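Local coordinates for protein putative polyprenyl synthetase (PDB 3NF2) that probably joins isoprenoid units into longer prenyl diphosphates, as a magnesium-dependent member of the FPP/GGPP synthase family of prenyltransferases, at residues E180-A189 and E210-Q221. Residues are numbered along the deposited sequence; the frame is centred on the assembly and turned at random.
Sequences EGNKTGALLA and EKYGYHLGLAFQ. With SO4 (sulfate ion), chain D.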
ATOM      1  N   GLU A 180      -8.840 -18.395  -2.845  1.00 39.86           N
ATOM      2  CA  GLU A 180      -8.704 -18.227  -4.288  1.00 42.70           C
ATOM      3  C   GLU A 180      -9.647 -17.164  -4.828  1.00 39.57           C
ATOM      4  O   GLU A 180      -9.308 -16.475  -5.780  1.00 42.86           O
ATOM      5  CB  GLU A 180      -8.857 -19.569  -5.019  1.00 41.34           C
ATOM      6  CG  GLU A 180      -7.596 -20.427  -4.853  1.00 38.49           C
ATOM      7  CD  GLU A 180      -7.607 -21.686  -5.683  1.00 46.72           C
ATOM      8  OE1 GLU A 180      -6.609 -22.423  -5.618  1.00 43.22           O
ATOM      9  OE2 GLU A 180      -8.590 -21.936  -6.408  1.00 52.92           O
ATOM     10  N   GLY A 181     -10.805 -17.021  -4.182  1.00 42.31           N
ATOM     11  CA  GLY A 181     -11.752 -15.959  -4.483  1.00 40.08           C
ATOM     12  C   GLY A 181     -11.172 -14.604  -4.148  1.00 42.38           C
ATOM     13  O   GLY A 181     -11.363 -13.644  -4.884  1.00 46.20           O
ATOM     14  N   ASN A 182     -10.503 -14.510  -3.022  1.00 43.27           N
ATOM     15  CA  ASN A 182      -9.823 -13.295  -2.675  1.00 41.74           C
ATOM     16  C   ASN A 182      -8.658 -12.984  -3.592  1.00 40.83           C
ATOM     17  O   ASN A 182      -8.506 -11.894  -4.048  1.00 45.17           O
ATOM     18  CB  ASN A 182      -9.339 -13.356  -1.238  1.00 37.95           C
ATOM     19  CG  ASN A 182     -10.414 -13.067  -0.244  1.00 38.62           C
ATOM     20  OD1 ASN A 182     -11.323 -12.309  -0.495  1.00 37.81           O
ATOM     21  ND2 ASN A 182     -10.308 -13.666   0.893  1.00 35.05           N
ATOM     22  N   LYS A 183      -7.847 -13.982  -3.848  1.00 37.68           N
ATOM     23  CA  LYS A 183      -6.662 -13.847  -4.659  1.00 39.95           C
ATOM     24  C   LYS A 183      -6.884 -13.582  -6.118  1.00 42.96           C
ATOM     25  O   LYS A 183      -6.166 -12.844  -6.726  1.00 46.96           O
ATOM     26  CB  LYS A 183      -5.772 -15.067  -4.523  1.00 37.71           C
ATOM     27  CG  LYS A 183      -4.911 -15.114  -3.314  1.00 45.45           C
ATOM     28  CD  LYS A 183      -3.855 -16.159  -3.478  1.00 52.84           C
ATOM     29  CE  LYS A 183      -3.227 -16.578  -2.174  1.00 60.04           C
ATOM     30  NZ  LYS A 183      -2.337 -17.758  -2.305  1.00 58.75           N
ATOM     31  N   THR A 184      -7.853 -14.240  -6.701  1.00 40.62           N
ATOM     32  CA  THR A 184      -8.012 -14.110  -8.112  1.00 39.19           C
ATOM     33  C   THR A 184      -9.338 -13.565  -8.474  1.00 39.70           C
ATOM     34  O   THR A 184      -9.442 -12.736  -9.307  1.00 39.99           O
ATOM     35  CB  THR A 184      -7.788 -15.426  -8.794  1.00 40.09           C
ATOM     36  OG1 THR A 184      -6.462 -15.831  -8.529  1.00 42.56           O
ATOM     37  CG2 THR A 184      -7.933 -15.283 -10.243  1.00 35.38           C
ATOM     38  N   GLY A 185     -10.353 -14.040  -7.804  1.00 40.06           N
ATOM     39  CA  GLY A 185     -11.694 -13.634  -8.103  1.00 42.49           C
ATOM     40  C   GLY A 185     -12.045 -12.186  -7.912  1.00 42.56           C
ATOM     41  O   GLY A 185     -12.707 -11.623  -8.724  1.00 46.65           O
ATOM     42  N   ALA A 186     -11.586 -11.596  -6.839  1.00 36.91           N
ATOM     43  CA  ALA A 186     -11.932 -10.254  -6.488  1.00 35.88           C
ATOM     44  C   ALA A 186     -11.487  -9.225  -7.482  1.00 41.94           C
ATOM     45  O   ALA A 186     -12.160  -8.277  -7.704  1.00 38.33           O
ATOM     46  CB  ALA A 186     -11.412  -9.932  -5.152  1.00 39.33           C
ATOM     47  N   LEU A 187     -10.319  -9.412  -8.042  1.00 36.37           N
ATOM     48  CA  LEU A 187      -9.765  -8.466  -8.999  1.00 40.97           C
ATOM     49  C   LEU A 187     -10.360  -8.625 -10.406  1.00 44.64           C
ATOM     50  O   LEU A 187     -10.447  -7.654 -11.168  1.00 45.67           O
ATOM     51  CB  LEU A 187      -8.237  -8.580  -9.053  1.00 38.46           C
ATOM     52  CG  LEU A 187      -7.554  -7.478  -9.864  1.00 37.32           C
ATOM     53  CD1 LEU A 187      -7.818  -6.103  -9.243  1.00 36.31           C
ATOM     54  CD2 LEU A 187      -6.075  -7.737 -10.004  1.00 33.26           C
ATOM     55  N   LEU A 188     -10.750  -9.847 -10.756  1.00 47.13           N
ATOM     56  CA  LEU A 188     -11.449 -10.082 -12.023  1.00 46.67           C
ATOM     57  C   LEU A 188     -12.874  -9.556 -11.954  1.00 42.44           C
ATOM     58  O   LEU A 188     -13.395  -9.051 -12.940  1.00 44.89           O
ATOM     59  CB  LEU A 188     -11.396 -11.554 -12.425  1.00 45.41           C
ATOM     60  CG  LEU A 188     -10.063 -11.910 -13.099  1.00 55.47           C
ATOM     61  CD1 LEU A 188      -9.733 -13.397 -13.023  1.00 55.85           C
ATOM     62  CD2 LEU A 188     -10.038 -11.452 -14.537  1.00 64.22           C
ATOM     63  N   ALA A 189     -13.464  -9.625 -10.763  1.00 44.48           N
ATOM     64  CA  ALA A 189     -14.776  -9.051 -10.488  1.00 44.19           C
ATOM     65  C   ALA A 189     -14.732  -7.550 -10.691  1.00 48.53           C
ATOM     66  O   ALA A 189     -15.629  -6.972 -11.307  1.00 48.40           O
ATOM     67  CB  ALA A 189     -15.196  -9.365  -9.070  1.00 41.18           C
ATOM     68  N   GLU A 210     -19.817  -7.852 -11.374  1.00 54.04           N
ATOM     69  CA  GLU A 210     -18.896  -8.298 -10.344  1.00 55.89           C
ATOM     70  C   GLU A 210     -19.065  -9.800 -10.081  1.00 55.73           C
ATOM     71  O   GLU A 210     -18.081 -10.543 -10.012  1.00 54.77           O
ATOM     72  CB  GLU A 210     -19.166  -7.481  -9.082  1.00 58.72           C
ATOM     73  CG  GLU A 210     -18.110  -7.506  -8.016  1.00 70.14           C
ATOM     74  CD  GLU A 210     -18.354  -6.450  -6.958  1.00 81.12           C
ATOM     75  OE1 GLU A 210     -18.877  -6.797  -5.875  1.00 78.49           O
ATOM     76  OE2 GLU A 210     -18.037  -5.267  -7.220  1.00 89.35           O
ATOM     77  N   LYS A 211     -20.317 -10.249  -9.971  1.00 56.74           N
ATOM     78  CA  LYS A 211     -20.625 -11.673  -9.790  1.00 54.61           C
ATOM     79  C   LYS A 211     -20.145 -12.524 -10.974  1.00 55.13           C
ATOM     80  O   LYS A 211     -19.615 -13.619 -10.787  1.00 53.82           O
ATOM     81  CB  LYS A 211     -22.116 -11.877  -9.516  1.00 57.36           C
ATOM     82  CG  LYS A 211     -22.515 -11.488  -8.087  1.00 72.05           C
ATOM     83  CD  LYS A 211     -24.014 -11.205  -7.933  1.00 77.60           C
ATOM     84  CE  LYS A 211     -24.348 -10.806  -6.493  1.00 75.25           C
ATOM     85  NZ  LYS A 211     -25.641 -10.068  -6.367  1.00 72.32           N
ATOM     86  N   TYR A 212     -20.296 -11.995 -12.182  1.00 48.75           N
ATOM     87  CA  TYR A 212     -19.730 -12.626 -13.360  1.00 47.47           C
ATOM     88  C   TYR A 212     -18.209 -12.757 -13.238  1.00 50.22           C
ATOM     89  O   TYR A 212     -17.647 -13.822 -13.505  1.00 48.33           O
ATOM     90  CB  TYR A 212     -20.112 -11.834 -14.621  1.00 45.27           C
ATOM     91  CG  TYR A 212     -19.171 -12.043 -15.782  1.00 44.41           C
ATOM     92  CD1 TYR A 212     -18.121 -11.157 -16.022  1.00 38.65           C
ATOM     93  CD2 TYR A 212     -19.320 -13.131 -16.635  1.00 42.37           C
ATOM     94  CE1 TYR A 212     -17.230 -11.366 -17.073  1.00 41.91           C
ATOM     95  CE2 TYR A 212     -18.442 -13.341 -17.705  1.00 40.29           C
ATOM     96  CZ  TYR A 212     -17.402 -12.450 -17.922  1.00 43.82           C
ATOM     97  OH  TYR A 212     -16.524 -12.647 -18.981  1.00 40.06           O
ATOM     98  N   GLY A 213     -17.552 -11.669 -12.831  1.00 46.92           N
ATOM     99  CA  GLY A 213     -16.098 -11.607 -12.859  1.00 43.85           C
ATOM    100  C   GLY A 213     -15.468 -12.465 -11.791  1.00 42.01           C
ATOM    101  O   GLY A 213     -14.474 -13.144 -12.044  1.00 45.79           O
ATOM    102  N   TYR A 214     -16.057 -12.416 -10.598  1.00 39.32           N
ATOM    103  CA  TYR A 214     -15.665 -13.246  -9.459  1.00 46.48           C
ATOM    104  C   TYR A 214     -15.701 -14.727  -9.789  1.00 46.24           C
ATOM    105  O   TYR A 214     -14.713 -15.434  -9.584  1.00 51.26           O
ATOM    106  CB  TYR A 214     -16.565 -12.961  -8.257  1.00 45.86           C
ATOM    107  CG  TYR A 214     -16.059 -13.523  -6.949  1.00 56.52           C
ATOM    108  CD1 TYR A 214     -16.528 -14.748  -6.466  1.00 64.77           C
ATOM    109  CD2 TYR A 214     -15.124 -12.827  -6.185  1.00 59.23           C
ATOM    110  CE1 TYR A 214     -16.068 -15.270  -5.263  1.00 63.86           C
ATOM    111  CE2 TYR A 214     -14.656 -13.343  -4.977  1.00 60.27           C
ATOM    112  CZ  TYR A 214     -15.134 -14.562  -4.523  1.00 62.33           C
ATOM    113  OH  TYR A 214     -14.684 -15.073  -3.328  1.00 69.76           O
ATOM    114  N   HIS A 215     -16.830 -15.190 -10.318  1.00 46.33           N
ATOM    115  CA  HIS A 215     -16.989 -16.602 -10.654  1.00 44.76           C
ATOM    116  C   HIS A 215     -16.164 -17.013 -11.861  1.00 42.68           C
ATOM    117  O   HIS A 215     -15.683 -18.147 -11.931  1.00 50.00           O
ATOM    118  CB  HIS A 215     -18.466 -16.979 -10.777  1.00 44.83           C
ATOM    119  CG  HIS A 215     -19.176 -16.986  -9.461  1.00 40.62           C
ATOM    120  ND1 HIS A 215     -19.060 -18.023  -8.559  1.00 39.50           N
ATOM    121  CD2 HIS A 215     -19.977 -16.066  -8.872  1.00 41.94           C
ATOM    122  CE1 HIS A 215     -19.771 -17.748  -7.478  1.00 48.01           C
ATOM    123  NE2 HIS A 215     -20.342 -16.568  -7.644  1.00 40.00           N
ATOM    124  N   LEU A 216     -15.945 -16.074 -12.774  1.00 42.38           N
ATOM    125  CA  LEU A 216     -14.964 -16.261 -13.843  1.00 41.08           C
ATOM    126  C   LEU A 216     -13.545 -16.414 -13.274  1.00 44.49           C
ATOM    127  O   LEU A 216     -12.739 -17.197 -13.793  1.00 42.95           O
ATOM    128  CB  LEU A 216     -15.015 -15.089 -14.824  1.00 39.46           C
ATOM    129  CG  LEU A 216     -13.964 -15.017 -15.937  1.00 52.94           C
ATOM    130  CD1 LEU A 216     -14.127 -16.206 -16.846  1.00 62.43           C
ATOM    131  CD2 LEU A 216     -14.051 -13.725 -16.729  1.00 56.12           C
ATOM    132  N   GLY A 217     -13.259 -15.658 -12.209  1.00 43.59           N
ATOM    133  CA  GLY A 217     -11.974 -15.710 -11.525  1.00 38.84           C
ATOM    134  C   GLY A 217     -11.697 -17.052 -10.888  1.00 38.83           C
ATOM    135  O   GLY A 217     -10.585 -17.591 -11.002  1.00 41.53           O
ATOM    136  N   LEU A 218     -12.716 -17.601 -10.236  1.00 37.54           N
ATOM    137  CA  LEU A 218     -12.630 -18.933  -9.639  1.00 41.61           C
ATOM    138  C   LEU A 218     -12.443 -20.023 -10.687  1.00 46.54           C
ATOM    139  O   LEU A 218     -11.676 -20.971 -10.470  1.00 48.36           O
ATOM    140  CB  LEU A 218     -13.862 -19.221  -8.781  1.00 40.18           C
ATOM    141  CG  LEU A 218     -14.003 -18.426  -7.475  1.00 47.68           C
ATOM    142  CD1 LEU A 218     -15.392 -18.610  -6.902  1.00 40.66           C
ATOM    143  CD2 LEU A 218     -12.963 -18.868  -6.447  1.00 50.97           C
ATOM    144  N   ALA A 219     -13.120 -19.875 -11.828  1.00 47.04           N
ATOM    145  CA  ALA A 219     -12.990 -20.844 -12.917  1.00 48.71           C
ATOM    146  C   ALA A 219     -11.579 -20.780 -13.480  1.00 48.82           C
ATOM    147  O   ALA A 219     -10.975 -21.805 -13.811  1.00 49.64           O
ATOM    148  CB  ALA A 219     -14.021 -20.577 -14.005  1.00 50.74           C
ATOM    149  N   PHE A 220     -11.059 -19.557 -13.557  1.00 50.38           N
ATOM    150  CA  PHE A 220      -9.712 -19.293 -14.049  1.00 49.09           C
ATOM    151  C   PHE A 220      -8.657 -19.891 -13.123  1.00 42.82           C
ATOM    152  O   PHE A 220      -7.711 -20.537 -13.587  1.00 44.24           O
ATOM    153  CB  PHE A 220      -9.514 -17.774 -14.239  1.00 48.95           C
ATOM    154  CG  PHE A 220      -8.122 -17.379 -14.626  1.00 55.99           C
ATOM    155  CD1 PHE A 220      -7.667 -17.563 -15.928  1.00 68.07           C
ATOM    156  CD2 PHE A 220      -7.267 -16.802 -13.686  1.00 66.49           C
ATOM    157  CE1 PHE A 220      -6.373 -17.190 -16.288  1.00 69.44           C
ATOM    158  CE2 PHE A 220      -5.973 -16.426 -14.034  1.00 72.45           C
ATOM    159  CZ  PHE A 220      -5.527 -16.626 -15.335  1.00 73.08           C
ATOM    160  N   GLN A 221      -8.830 -19.688 -11.818  1.00 41.65           N
ATOM    161  CA  GLN A 221      -7.872 -20.204 -10.846  1.00 42.68           C
ATOM    162  C   GLN A 221      -7.896 -21.731 -10.728  1.00 44.56           C
ATOM    163  O   GLN A 221      -6.841 -22.359 -10.554  1.00 43.13           O
ATOM    164  CB  GLN A 221      -8.033 -19.544  -9.473  1.00 42.66           C
ATOM    165  CG  GLN A 221      -6.814 -19.787  -8.551  1.00 30.63           C
ATOM    166  CD  GLN A 221      -5.533 -19.281  -9.142  1.00 33.02           C
ATOM    167  OE1 GLN A 221      -5.439 -18.113  -9.532  1.00 41.20           O
ATOM    168  NE2 GLN A 221      -4.529 -20.156  -9.231  1.00 39.82           N
TER
HETATM  169  S   SO4 D   3       0.573 -17.679  -4.256  1.00125.62           S
HETATM  170  O1  SO4 D   3       0.056 -16.523  -3.528  1.00123.56           O
HETATM  171  O2  SO4 D   3       0.779 -17.322  -5.658  1.00123.11           O
HETATM  172  O3  SO4 D   3       1.844 -18.096  -3.665  1.00126.88           O
HETATM  173  O4  SO4 D   3      -0.384 -18.777  -4.169  1.00124.85           O
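G185 and G217 touch backbone to backbone, CA to CA at 4.0 Å, where the segments of helices 173-198 and 203-230 run roughly antiparallel (145°) with their axes only 6.7 Å apart. Glycines make this possible: a CB on G217 would run into the CA of G185, and one on G213 into A189. Y214 CA also directs a C-H at G185 O, a CA-H...O contact. The Y214 ring is the knob among G181, G185, A186 and A189, its CE2 3.3 Å from G181 O; chi1 of -167°, with CG opposite the backbone N, carries it there. Cut back to an alanine, this position would probably leave the hole among G181, G185 and A186 without its filler. In this all-helical isoprenoid synthase fold, F220 and Q221 open the FQxxDD element, whose aspartates, D225 among them, bind magnesium in relatives. L218 CD2 packs against G181 N, while L188 CD1 sits 3.6 Å from G217 CA. The hydroxyl of T184 donates to Q221 OE1 at 2.7 Å, 27° out of the carbonyl plane; T184 CG2 meets the edge of the F220 ring at CD2. A bend beyond CG turns the Q221 amide back to T184, and its NE2 continues to D225. K183 points toward helix 139-165, where its NZ meets D162 and a sulfate ion, probably from the crystallisation liquor; in relatives this lysine faces the diphosphate.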